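Local coordinates for Sex comb on midleg CG9495-PA (Drosophila melanogaster, PDB 1PK1), which probably acts in Polycomb-group gene silencing and, through its sterile alpha motif (SAM) domain, binds another protein, at residues L51-S55 with E56-K60; L70-C73 with N74-K78; W17-E20 with E21-Y25. The protein carries 2 engineered substitutions. One frame throughout, in Å; residues are numbered along the deposited sequence.

Contact 1 (L51-S55 with E56-K60); sequences LRLNS and ERMMK. Engineered in segment 51-55: Arg-52 (natural residue Leu). Engineered in segment 56-60: Arg-57 (natural residue Met).
Asn-54 turns its amide back over the start of helix 55-61 and meets Arg-57 there. It is the N-cap residue. Its OD1 accepts from Arg-57 N at 2.7 Å, with the N-H pointing almost straight at the oxygen (168°). The first torsion sets this up: with chi1 at 60°, CG sits between the backbone N and the carbonyl carbon, and the carboxamide folds down onto the first turn. The exact place of OD1 is less sure, because it lies too close to the Arg-57 side chain in the model. Arg-57 is an engineered residue, as is Arg-52 nearby. The bent chain of Arg-57 passes the amide obliquely, with the amide and guanidinium planes 61° apart.

Leu-53 and Met-58 meet on another side of the turn. Their side chains run at about a right angle, and Leu-53 CD2 touches Met-58 CG at 4.0 Å. The Met-58 chain extends to SD and then bends, bringing CE to 3.7 Å from Asn-54 O. That carbonyl accepts from Met-58 N at 3.0 Å. Met-59 N bonds to Ser-55 O at 2.9 Å, and Met-59 CG lies close to the same oxygen. Outside the turn, Met-58 packs on Ile-72 and Cys-73 of helix 66-79, while Met-59 reaches Leu-66.

An alanine in place of Asn-54 would probably leave Arg-57 N without its capping acceptor and fray the first turn.

The cap thus supplies a neutral amide oxygen to one of the N-H groups that a helix start cannot pair within itself. Asn-54 N, by contrast, is buried by this contact and has no partner in the model. Met-58 and Met-59 carry the apolar contact of this short helix to helix 66-79, and Leu-53 packs against the base of Met-58.

Contact 2 (L70-C73 with N74-K78); sequences LKIC and NLVNK
Ile-72 and Val-76 touch one turn apart, methyl to methyl, with the two CG2 atoms 4.0 Å from each other. Their side chains meet at a slant. Val-76 CG2 also rests 3.2 Å from Ile-72 O, the carbonyl that accepts from Val-76 N at 2.8 Å.

One residue earlier in each segment, Leu-75 lays CG 3.5 Å from Lys-71 O. This oxygen accepts from Leu-75 N, at a longer 3.2 Å, and from a water at 2.8 Å. The water gives its other hydrogen to Asn-74 OD1. Asn-74 can take it because its CG stands opposite the backbone N (chi1 -180°), which carries the amide away from the helix, to where the water bridges it to Lys-71 O. Further on, Asn-77 N bonds to Cys-73 O, and Asn-77 CG bends back to 3.2 Å from the same oxygen.

These residues belong to helix 66-79, the long C-terminal helix of the five-helix SAM fold. One flank faces the domain. Ile-72 packs on Leu-33 and Leu-64. Leu-75 is held by Leu-33 and by Ile-26 and Asn-29 of helix 19-29.

Another flank faces a second protein. Lys-71 NZ forms a salt bridge with an acidic side chain of that other chain and a hydrogen bond with Ser-32 OG of its own chain. Leu-70 packs on a polar side chain of the partner chain, and Asn-74 on an apolar one.

Contact 3 (W17-E20 with E21-Y25); sequences WTIE and EVIQY
Trp-17 comes before helix 19-29 begins, yet its indole lies back along the helix as far as Tyr-25, two turns on. Trp-17 CZ3 presses on Tyr-25 CB at 3.6 Å, and CH2 sits over one face of the phenol ring. The two six-membered rings are neither stacked nor edge-to-face: their centroids are 5.2 Å apart and their planes meet at 51°. The edge of the indole takes Val-22 CG2 near its plane, and that methyl also touches Trp-17 CB at 4.0 Å. Both aromatic polar ends are fixed by the rest of the domain. Trp-17 NE1 donates to Ser-12 O, and Tyr-25 OH is hydrogen-bonded to Leu-75 O.

Thr-18 is the N-cap and forms a capping box with Glu-21. With chi1 at 63°, Thr-18 OG1 points back at the first turn and accepts from Glu-21 N at 3.1 Å. Glu-21 returns the bond: its chain runs extended past CG, and OE1 accepts from Thr-18 N at 2.9 Å. The oxygen uses its anti lone pair, the one turned away from OE2. The same carboxylate passes obliquely beside the indole.

Ile-19 and Ile-23 lie side by side, pointing the same way, with Ile-19 CG2 at 4.0 Å from Ile-23 CD1. Ile-23 and Val-22 both continue onto Phe-40 of helix 37-42. Glu-20 turns its carboxylate to Arg-41 in a salt bridge.

The reciprocal box satisfies two N-H groups at the start of the helix with side-chain oxygens. The carboxylates of Glu-20 and Glu-21 stand near the positive end of the helix dipole, which would tend to favour their charged form.

Overall arrangement
Contacts 1 and 3 lie on opposite sides of the chain's centre, with centres about 17 Å apart and nearest atoms about 7 Å apart. Helix 66-79, which carries contact 2, touches both. Toward contact 1, Met-58 CE packs on Cys-73 SG at 3.3 Å, and Met-58 SD lies 3.7 Å from Ile-72 CG2. Toward contact 3 the link is polar: the hydrogen bond between Tyr-25 OH and Leu-75 O is 2.7 Å long. Contacts 1 and 3 each hold a capped helix start, whereas contact 2 is helix interior. Contact 2 also meets the chain of another protein, whereas no other chain of the assembly touches contact 3.

Contact 1 (L51-S55 with E56-K60)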
ATOM      1  N   LEU B  51       5.554   5.562 -14.011  1.00 24.84           N
ATOM      2  CA  LEU B  51       6.915   5.673 -13.509  1.00 28.50           C
ATOM      3  C   LEU B  51       7.144   6.966 -12.735  1.00 29.47           C
ATOM      4  O   LEU B  51       8.105   7.081 -11.971  1.00 30.65           O
ATOM      5  CB  LEU B  51       7.894   5.578 -14.680  1.00 31.10           C
ATOM      6  CG  LEU B  51       7.759   4.303 -15.519  1.00 32.19           C
ATOM      7  CD1 LEU B  51       8.686   4.374 -16.722  1.00 34.29           C
ATOM      8  CD2 LEU B  51       8.078   3.088 -14.659  1.00 35.33           C
ATOM      9  N   ARG B  52       6.241   7.923 -12.918  1.00 29.76           N
ATOM     10  CA  ARG B  52       6.336   9.227 -12.270  1.00 31.10           C
ATOM     11  C   ARG B  52       5.516   9.314 -10.979  1.00 28.97           C
ATOM     12  O   ARG B  52       5.515  10.339 -10.305  1.00 29.19           O
ATOM     13  CB  ARG B  52       5.887  10.300 -13.270  1.00 33.47           C
ATOM     14  CG  ARG B  52       6.016  11.738 -12.812  1.00 39.21           C
ATOM     15  CD  ARG B  52       5.750  12.673 -13.988  1.00 42.31           C
ATOM     16  NE  ARG B  52       5.729  14.080 -13.604  1.00 44.90           N
ATOM     17  CZ  ARG B  52       5.584  15.083 -14.465  1.00 46.46           C
ATOM     18  NH1 ARG B  52       5.448  14.830 -15.762  1.00 47.43           N
ATOM     19  NH2 ARG B  52       5.568  16.335 -14.033  1.00 46.54           N
ATOM     20  N   LEU B  53       4.830   8.231 -10.631  1.00 27.70           N
ATOM     21  CA  LEU B  53       4.009   8.207  -9.422  1.00 25.66           C
ATOM     22  C   LEU B  53       4.801   7.985  -8.138  1.00 25.31           C
ATOM     23  O   LEU B  53       5.919   7.466  -8.158  1.00 27.14           O
ATOM     24  CB  LEU B  53       2.957   7.092  -9.505  1.00 26.03           C
ATOM     25  CG  LEU B  53       1.683   7.216 -10.336  1.00 25.46           C
ATOM     26  CD1 LEU B  53       0.931   5.890 -10.267  1.00 23.88           C
ATOM     27  CD2 LEU B  53       0.807   8.337  -9.803  1.00 24.31           C
ATOM     28  N   ASN B  54       4.206   8.398  -7.022  1.00 22.75           N
ATOM     29  CA  ASN B  54       4.771   8.180  -5.695  1.00 23.04           C
ATOM     30  C   ASN B  54       3.597   8.186  -4.716  1.00 20.87           C
ATOM     31  O   ASN B  54       2.500   8.617  -5.071  1.00 20.16           O
ATOM     32  CB  ASN B  54       5.833   9.233  -5.330  1.00 25.28           C
ATOM     33  CG  ASN B  54       5.297  10.639  -5.333  1.00 28.18           C
ATOM     34  OD1 ASN B  54       4.255  10.922  -4.746  1.00 25.89           O
ATOM     35  ND2 ASN B  54       6.024  11.541  -5.983  1.00 33.67           N
ATOM     36  N   SER B  55       3.812   7.685  -3.504  1.00 20.71           N
ATOM     37  CA  SER B  55       2.738   7.604  -2.518  1.00 20.74           C
ATOM     38  C   SER B  55       2.081   8.943  -2.195  1.00 21.50           C
ATOM     39  O   SER B  55       0.856   9.027  -2.083  1.00 20.51           O
ATOM     40  CB  SER B  55       3.243   6.934  -1.228  1.00 23.18           C
ATOM     41  OG  SER B  55       4.280   7.672  -0.613  1.00 27.61           O
ATOM     42  N   GLU B  56       2.884   9.991  -2.052  1.00 20.28           N
ATOM     43  CA  GLU B  56       2.332  11.308  -1.748  1.00 22.40           C
ATOM     44  C   GLU B  56       1.347  11.766  -2.821  1.00 21.38           C
ATOM     45  O   GLU B  56       0.254  12.240  -2.503  1.00 21.69           O
ATOM     46  CB  GLU B  56       3.453  12.338  -1.609  1.00 26.36           C
ATOM     47  CG  GLU B  56       4.334  12.130  -0.390  1.00 32.20           C
ATOM     48  CD  GLU B  56       3.552  12.182   0.907  1.00 36.74           C
ATOM     49  OE1 GLU B  56       2.839  13.184   1.132  1.00 39.25           O
ATOM     50  OE2 GLU B  56       3.655  11.226   1.704  1.00 38.46           O
ATOM     51  N   ARG B  57       1.740  11.631  -4.084  1.00 20.85           N
ATOM     52  CA  ARG B  57       0.882  12.026  -5.202  1.00 20.46           C
ATOM     53  C   ARG B  57      -0.373  11.153  -5.253  1.00 19.28           C
ATOM     54  O   ARG B  57      -1.465  11.637  -5.542  1.00 15.91           O
ATOM     55  CB  ARG B  57       1.626  11.882  -6.532  1.00 24.14           C
ATOM     56  CG  ARG B  57       2.946  12.629  -6.646  1.00 31.79           C
ATOM     57  CD  ARG B  57       2.768  14.092  -7.002  1.00 34.93           C
ATOM     58  NE  ARG B  57       3.822  14.542  -7.912  1.00 39.58           N
ATOM     59  CZ  ARG B  57       5.126  14.488  -7.650  1.00 40.00           C
ATOM     60  NH1 ARG B  57       5.558  14.005  -6.493  1.00 39.65           N
ATOM     61  NH2 ARG B  57       6.003  14.908  -8.553  1.00 40.58           N
ATOM     62  N   MET B  58      -0.214   9.858  -4.999  1.00 16.62           N
ATOM     63  CA  MET B  58      -1.365   8.963  -5.019  1.00 14.53           C
ATOM     64  C   MET B  58      -2.359   9.285  -3.913  1.00 13.45           C
ATOM     65  O   MET B  58      -3.563   9.241  -4.122  1.00 14.11           O
ATOM     66  CB  MET B  58      -0.915   7.499  -4.899  1.00 14.59           C
ATOM     67  CG  MET B  58      -0.321   6.941  -6.178  1.00 16.24           C
ATOM     68  SD  MET B  58      -0.063   5.150  -6.118  1.00 18.45           S
ATOM     69  CE  MET B  58       1.577   5.086  -5.472  1.00 17.10           C
ATOM     70  N   MET B  59      -1.860   9.620  -2.732  1.00 13.58           N
ATOM     71  CA  MET B  59      -2.752   9.923  -1.625  1.00 15.15           C
ATOM     72  C   MET B  59      -3.377  11.300  -1.762  1.00 15.54           C
ATOM     73  O   MET B  59      -4.579  11.467  -1.591  1.00 17.94           O
ATOM     74  CB  MET B  59      -2.001   9.827  -0.296  1.00 16.55           C
ATOM     75  CG  MET B  59      -1.526   8.422   0.036  1.00 19.91           C
ATOM     76  SD  MET B  59      -0.861   8.311   1.707  1.00 24.75           S
ATOM     77  CE  MET B  59       0.695   9.200   1.506  1.00 28.17           C
ATOM     78  N   LYS B  60      -2.554  12.280  -2.096  1.00 15.01           N
ATOM     79  CA  LYS B  60      -3.019  13.653  -2.223  1.00 16.85           C
ATOM     80  C   LYS B  60      -3.854  13.942  -3.463  1.00 16.20           C
ATOM     81  O   LYS B  60      -4.870  14.632  -3.378  1.00 17.12           O
ATOM     82  CB  LYS B  60      -1.813  14.593  -2.210  1.00 20.02           C
ATOM     83  CG  LYS B  60      -2.151  16.072  -2.261  1.00 25.89           C
ATOM     84  CD  LYS B  60      -2.653  16.571  -0.933  1.00 29.51           C
ATOM     85  CE  LYS B  60      -2.660  18.091  -0.893  1.00 30.37           C
ATOM     86  NZ  LYS B  60      -3.029  18.550   0.465  1.00 28.56           N
TER

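Contact 2 (L70-C73 with N74-K78)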
ATOM      1  N   LEU B  70       1.026   1.999  -1.186  1.00 10.17           N
ATOM      2  CA  LEU B  70       2.256   1.251  -0.954  1.00 12.70           C
ATOM      3  C   LEU B  70       2.345   0.017  -1.859  1.00 13.45           C
ATOM      4  O   LEU B  70       3.420  -0.303  -2.359  1.00 10.87           O
ATOM      5  CB  LEU B  70       2.372   0.841   0.514  1.00 14.03           C
ATOM      6  CG  LEU B  70       2.679   1.986   1.491  1.00 16.98           C
ATOM      7  CD1 LEU B  70       2.981   1.409   2.863  1.00 21.77           C
ATOM      8  CD2 LEU B  70       3.866   2.795   0.991  1.00 20.88           C
ATOM      9  N   LYS B  71       1.218  -0.661  -2.079  1.00 10.55           N
ATOM     10  CA  LYS B  71       1.215  -1.835  -2.948  1.00 12.37           C
ATOM     11  C   LYS B  71       1.513  -1.434  -4.389  1.00 12.19           C
ATOM     12  O   LYS B  71       2.225  -2.134  -5.110  1.00 11.52           O
ATOM     13  CB  LYS B  71      -0.138  -2.553  -2.904  1.00 10.92           C
ATOM     14  CG  LYS B  71      -0.506  -3.164  -1.570  1.00 17.26           C
ATOM     15  CD  LYS B  71      -1.724  -4.059  -1.768  1.00 23.87           C
ATOM     16  CE  LYS B  71      -2.745  -3.905  -0.677  1.00 27.87           C
ATOM     17  NZ  LYS B  71      -3.999  -4.595  -1.098  1.00 28.56           N
ATOM     18  N   ILE B  72       0.958  -0.304  -4.816  1.00 11.39           N
ATOM     19  CA  ILE B  72       1.181   0.168  -6.169  1.00 11.66           C
ATOM     20  C   ILE B  72       2.642   0.582  -6.326  1.00 12.69           C
ATOM     21  O   ILE B  72       3.275   0.259  -7.331  1.00 12.34           O
ATOM     22  CB  ILE B  72       0.239   1.346  -6.503  1.00 12.51           C
ATOM     23  CG1 ILE B  72      -1.207   0.825  -6.576  1.00 12.72           C
ATOM     24  CG2 ILE B  72       0.657   1.993  -7.814  1.00 12.06           C
ATOM     25  CD1 ILE B  72      -2.273   1.905  -6.561  1.00 14.41           C
ATOM     26  N   CYS B  73       3.185   1.273  -5.327  1.00 12.36           N
ATOM     27  CA  CYS B  73       4.588   1.693  -5.392  1.00 14.65           C
ATOM     28  C   CYS B  73       5.481   0.467  -5.505  1.00 12.58           C
ATOM     29  O   CYS B  73       6.483   0.489  -6.214  1.00 14.05           O
ATOM     30  CB  CYS B  73       4.990   2.483  -4.144  1.00 17.37           C
ATOM     31  SG  CYS B  73       4.509   4.206  -4.160  1.00 25.96           S
ATOM     32  N   ASN B  74       5.104  -0.599  -4.807  1.00 12.90           N
ATOM     33  CA  ASN B  74       5.880  -1.840  -4.830  1.00 14.45           C
ATOM     34  C   ASN B  74       5.938  -2.391  -6.253  1.00 15.11           C
ATOM     35  O   ASN B  74       6.981  -2.865  -6.700  1.00 15.34           O
ATOM     36  CB  ASN B  74       5.258  -2.877  -3.886  1.00 14.16           C
ATOM     37  CG  ASN B  74       6.028  -4.188  -3.870  1.00 18.01           C
ATOM     38  OD1 ASN B  74       5.578  -5.194  -4.421  1.00 21.02           O
ATOM     39  ND2 ASN B  74       7.199  -4.177  -3.245  1.00 16.15           N
ATOM     40  N   LEU B  75       4.817  -2.318  -6.963  1.00 13.82           N
ATOM     41  CA  LEU B  75       4.762  -2.798  -8.342  1.00 14.68           C
ATOM     42  C   LEU B  75       5.490  -1.844  -9.289  1.00 14.61           C
ATOM     43  O   LEU B  75       6.135  -2.284 -10.240  1.00 13.99           O
ATOM     44  CB  LEU B  75       3.308  -2.965  -8.791  1.00 15.91           C
ATOM     45  CG  LEU B  75       2.494  -4.030  -8.046  1.00 17.01           C
ATOM     46  CD1 LEU B  75       1.043  -3.978  -8.509  1.00 19.86           C
ATOM     47  CD2 LEU B  75       3.096  -5.411  -8.298  1.00 20.91           C
ATOM     48  N   VAL B  76       5.378  -0.543  -9.033  1.00 12.41           N
ATOM     49  CA  VAL B  76       6.047   0.452  -9.868  1.00 15.40           C
ATOM     50  C   VAL B  76       7.559   0.250  -9.800  1.00 15.83           C
ATOM     51  O   VAL B  76       8.239   0.261 -10.824  1.00 15.57           O
ATOM     52  CB  VAL B  76       5.734   1.895  -9.406  1.00 16.53           C
ATOM     53  CG1 VAL B  76       6.595   2.888 -10.181  1.00 19.36           C
ATOM     54  CG2 VAL B  76       4.256   2.206  -9.628  1.00 18.96           C
ATOM     55  N   ASN B  77       8.072   0.069  -8.586  1.00 15.84           N
ATOM     56  CA  ASN B  77       9.503  -0.125  -8.373  1.00 18.25           C
ATOM     57  C   ASN B  77      10.079  -1.270  -9.199  1.00 19.25           C
ATOM     58  O   ASN B  77      11.224  -1.198  -9.648  1.00 19.11           O
ATOM     59  CB  ASN B  77       9.787  -0.373  -6.889  1.00 20.04           C
ATOM     60  CG  ASN B  77       9.700   0.894  -6.055  1.00 20.86           C
ATOM     61  OD1 ASN B  77       9.571   0.839  -4.831  1.00 25.16           O
ATOM     62  ND2 ASN B  77       9.783   2.037  -6.709  1.00 20.80           N
ATOM     63  N   LYS B  78       9.289  -2.321  -9.398  1.00 18.09           N
ATOM     64  CA  LYS B  78       9.743  -3.480 -10.164  1.00 18.67           C
ATOM     65  C   LYS B  78      10.029  -3.176 -11.633  1.00 19.14           C
ATOM     66  O   LYS B  78      10.901  -3.804 -12.240  1.00 18.93           O
ATOM     67  CB  LYS B  78       8.712  -4.613 -10.076  1.00 16.79           C
ATOM     68  CG  LYS B  78       8.495  -5.146  -8.661  1.00 16.26           C
ATOM     69  CD  LYS B  78       7.499  -6.293  -8.645  1.00 15.61           C
ATOM     70  CE  LYS B  78       7.255  -6.783  -7.226  1.00 18.45           C
ATOM     71  NZ  LYS B  78       6.479  -8.053  -7.221  1.00 18.59           N
TER
HETATM   72  O   HOH W   1       2.526  -4.827  -4.518  1.00 30.82           O

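Contact 3 (W17-E20 with E21-Y25)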
ATOM      1  N   TRP B  17       3.998   2.123 -22.293  1.00 29.34           N
ATOM      2  CA  TRP B  17       2.705   1.522 -22.007  1.00 26.14           C
ATOM      3  C   TRP B  17       1.542   2.493 -22.109  1.00 23.84           C
ATOM      4  O   TRP B  17       1.674   3.670 -21.794  1.00 24.92           O
ATOM      5  CB  TRP B  17       2.700   0.913 -20.607  1.00 25.34           C
ATOM      6  CG  TRP B  17       3.520  -0.331 -20.475  1.00 24.83           C
ATOM      7  CD1 TRP B  17       4.147  -1.014 -21.475  1.00 25.77           C
ATOM      8  CD2 TRP B  17       3.764  -1.063 -19.271  1.00 25.04           C
ATOM      9  NE1 TRP B  17       4.768  -2.132 -20.968  1.00 25.17           N
ATOM     10  CE2 TRP B  17       4.547  -2.186 -19.616  1.00 25.10           C
ATOM     11  CE3 TRP B  17       3.393  -0.881 -17.931  1.00 24.74           C
ATOM     12  CZ2 TRP B  17       4.970  -3.123 -18.670  1.00 24.71           C
ATOM     13  CZ3 TRP B  17       3.811  -1.813 -16.989  1.00 24.40           C
ATOM     14  CH2 TRP B  17       4.592  -2.923 -17.365  1.00 25.39           C
ATOM     15  N   THR B  18       0.401   1.977 -22.553  1.00 23.44           N
ATOM     16  CA  THR B  18      -0.814   2.771 -22.664  1.00 22.27           C
ATOM     17  C   THR B  18      -1.472   2.679 -21.295  1.00 22.02           C
ATOM     18  O   THR B  18      -1.025   1.908 -20.447  1.00 18.25           O
ATOM     19  CB  THR B  18      -1.789   2.170 -23.682  1.00 23.53           C
ATOM     20  OG1 THR B  18      -2.208   0.877 -23.226  1.00 23.76           O
ATOM     21  CG2 THR B  18      -1.121   2.038 -25.053  1.00 26.23           C
ATOM     22  N   ILE B  19      -2.529   3.457 -21.084  1.00 19.73           N
ATOM     23  CA  ILE B  19      -3.249   3.420 -19.821  1.00 19.24           C
ATOM     24  C   ILE B  19      -3.765   2.003 -19.545  1.00 19.82           C
ATOM     25  O   ILE B  19      -3.654   1.499 -18.427  1.00 18.60           O
ATOM     26  CB  ILE B  19      -4.450   4.404 -19.841  1.00 19.02           C
ATOM     27  CG1 ILE B  19      -3.936   5.848 -19.898  1.00 17.63           C
ATOM     28  CG2 ILE B  19      -5.338   4.168 -18.623  1.00 18.52           C
ATOM     29  CD1 ILE B  19      -5.022   6.889 -20.164  1.00 16.21           C
ATOM     30  N   GLU B  20      -4.322   1.348 -20.561  1.00 18.89           N
ATOM     31  CA  GLU B  20      -4.834  -0.002 -20.354  1.00 20.28           C
ATOM     32  C   GLU B  20      -3.724  -1.006 -20.032  1.00 19.09           C
ATOM     33  O   GLU B  20      -3.930  -1.929 -19.243  1.00 19.08           O
ATOM     34  CB  GLU B  20      -5.635  -0.473 -21.571  1.00 24.15           C
ATOM     35  CG  GLU B  20      -6.976   0.238 -21.742  1.00 26.15           C
ATOM     36  CD  GLU B  20      -7.797   0.269 -20.455  1.00 28.31           C
ATOM     37  OE1 GLU B  20      -7.844  -0.755 -19.739  1.00 27.88           O
ATOM     38  OE2 GLU B  20      -8.405   1.319 -20.164  1.00 28.42           O
ATOM     39  N   GLU B  21      -2.555  -0.824 -20.634  1.00 19.92           N
ATOM     40  CA  GLU B  21      -1.432  -1.722 -20.371  1.00 20.00           C
ATOM     41  C   GLU B  21      -0.962  -1.565 -18.924  1.00 18.83           C
ATOM     42  O   GLU B  21      -0.572  -2.542 -18.289  1.00 18.28           O
ATOM     43  CB  GLU B  21      -0.280  -1.445 -21.336  1.00 22.97           C
ATOM     44  CG  GLU B  21      -0.580  -1.894 -22.776  1.00 27.59           C
ATOM     45  CD  GLU B  21       0.580  -1.656 -23.720  1.00 29.34           C
ATOM     46  OE1 GLU B  21       1.039  -0.499 -23.827  1.00 29.32           O
ATOM     47  OE2 GLU B  21       1.036  -2.629 -24.362  1.00 32.29           O
ATOM     48  N   VAL B  22      -0.996  -0.336 -18.415  1.00 15.69           N
ATOM     49  CA  VAL B  22      -0.601  -0.077 -17.026  1.00 13.62           C
ATOM     50  C   VAL B  22      -1.597  -0.750 -16.086  1.00 14.05           C
ATOM     51  O   VAL B  22      -1.216  -1.364 -15.080  1.00 13.91           O
ATOM     52  CB  VAL B  22      -0.576   1.442 -16.718  1.00 14.48           C
ATOM     53  CG1 VAL B  22      -0.496   1.675 -15.213  1.00 14.28           C
ATOM     54  CG2 VAL B  22       0.618   2.093 -17.408  1.00 15.31           C
ATOM     55  N   ILE B  23      -2.879  -0.628 -16.406  1.00 13.53           N
ATOM     56  CA  ILE B  23      -3.909  -1.236 -15.582  1.00 15.87           C
ATOM     57  C   ILE B  23      -3.795  -2.758 -15.610  1.00 16.19           C
ATOM     58  O   ILE B  23      -3.978  -3.416 -14.590  1.00 17.84           O
ATOM     59  CB  ILE B  23      -5.309  -0.791 -16.046  1.00 16.99           C
ATOM     60  CG1 ILE B  23      -5.464   0.710 -15.762  1.00 17.65           C
ATOM     61  CG2 ILE B  23      -6.387  -1.610 -15.336  1.00 19.63           C
ATOM     62  CD1 ILE B  23      -6.788   1.306 -16.198  1.00 20.66           C
ATOM     63  N   GLN B  24      -3.487  -3.314 -16.777  1.00 17.58           N
ATOM     64  CA  GLN B  24      -3.326  -4.762 -16.903  1.00 19.28           C
ATOM     65  C   GLN B  24      -2.138  -5.229 -16.053  1.00 17.64           C
ATOM     66  O   GLN B  24      -2.192  -6.290 -15.431  1.00 16.28           O
ATOM     67  CB  GLN B  24      -3.102  -5.147 -18.369  1.00 21.91           C
ATOM     68  CG  GLN B  24      -2.733  -6.614 -18.583  1.00 28.91           C
ATOM     69  CD  GLN B  24      -3.837  -7.573 -18.173  1.00 33.67           C
ATOM     70  OE1 GLN B  24      -3.622  -8.785 -18.096  1.00 36.69           O
ATOM     71  NE2 GLN B  24      -5.027  -7.039 -17.913  1.00 34.80           N
ATOM     72  N   TYR B  25      -1.069  -4.433 -16.027  1.00 15.83           N
ATOM     73  CA  TYR B  25       0.109  -4.779 -15.232  1.00 15.43           C
ATOM     74  C   TYR B  25      -0.251  -4.817 -13.751  1.00 17.04           C
ATOM     75  O   TYR B  25       0.013  -5.801 -13.053  1.00 16.48           O
ATOM     76  CB  TYR B  25       1.235  -3.762 -15.458  1.00 15.19           C
ATOM     77  CG  TYR B  25       2.373  -3.911 -14.475  1.00 14.56           C
ATOM     78  CD1 TYR B  25       3.106  -5.097 -14.408  1.00 15.51           C
ATOM     79  CD2 TYR B  25       2.701  -2.882 -13.589  1.00 14.87           C
ATOM     80  CE1 TYR B  25       4.127  -5.261 -13.490  1.00 15.39           C
ATOM     81  CE2 TYR B  25       3.732  -3.039 -12.659  1.00 14.85           C
ATOM     82  CZ  TYR B  25       4.437  -4.236 -12.618  1.00 14.03           C
ATOM     83  OH  TYR B  25       5.447  -4.431 -11.711  1.00 15.81           O
TER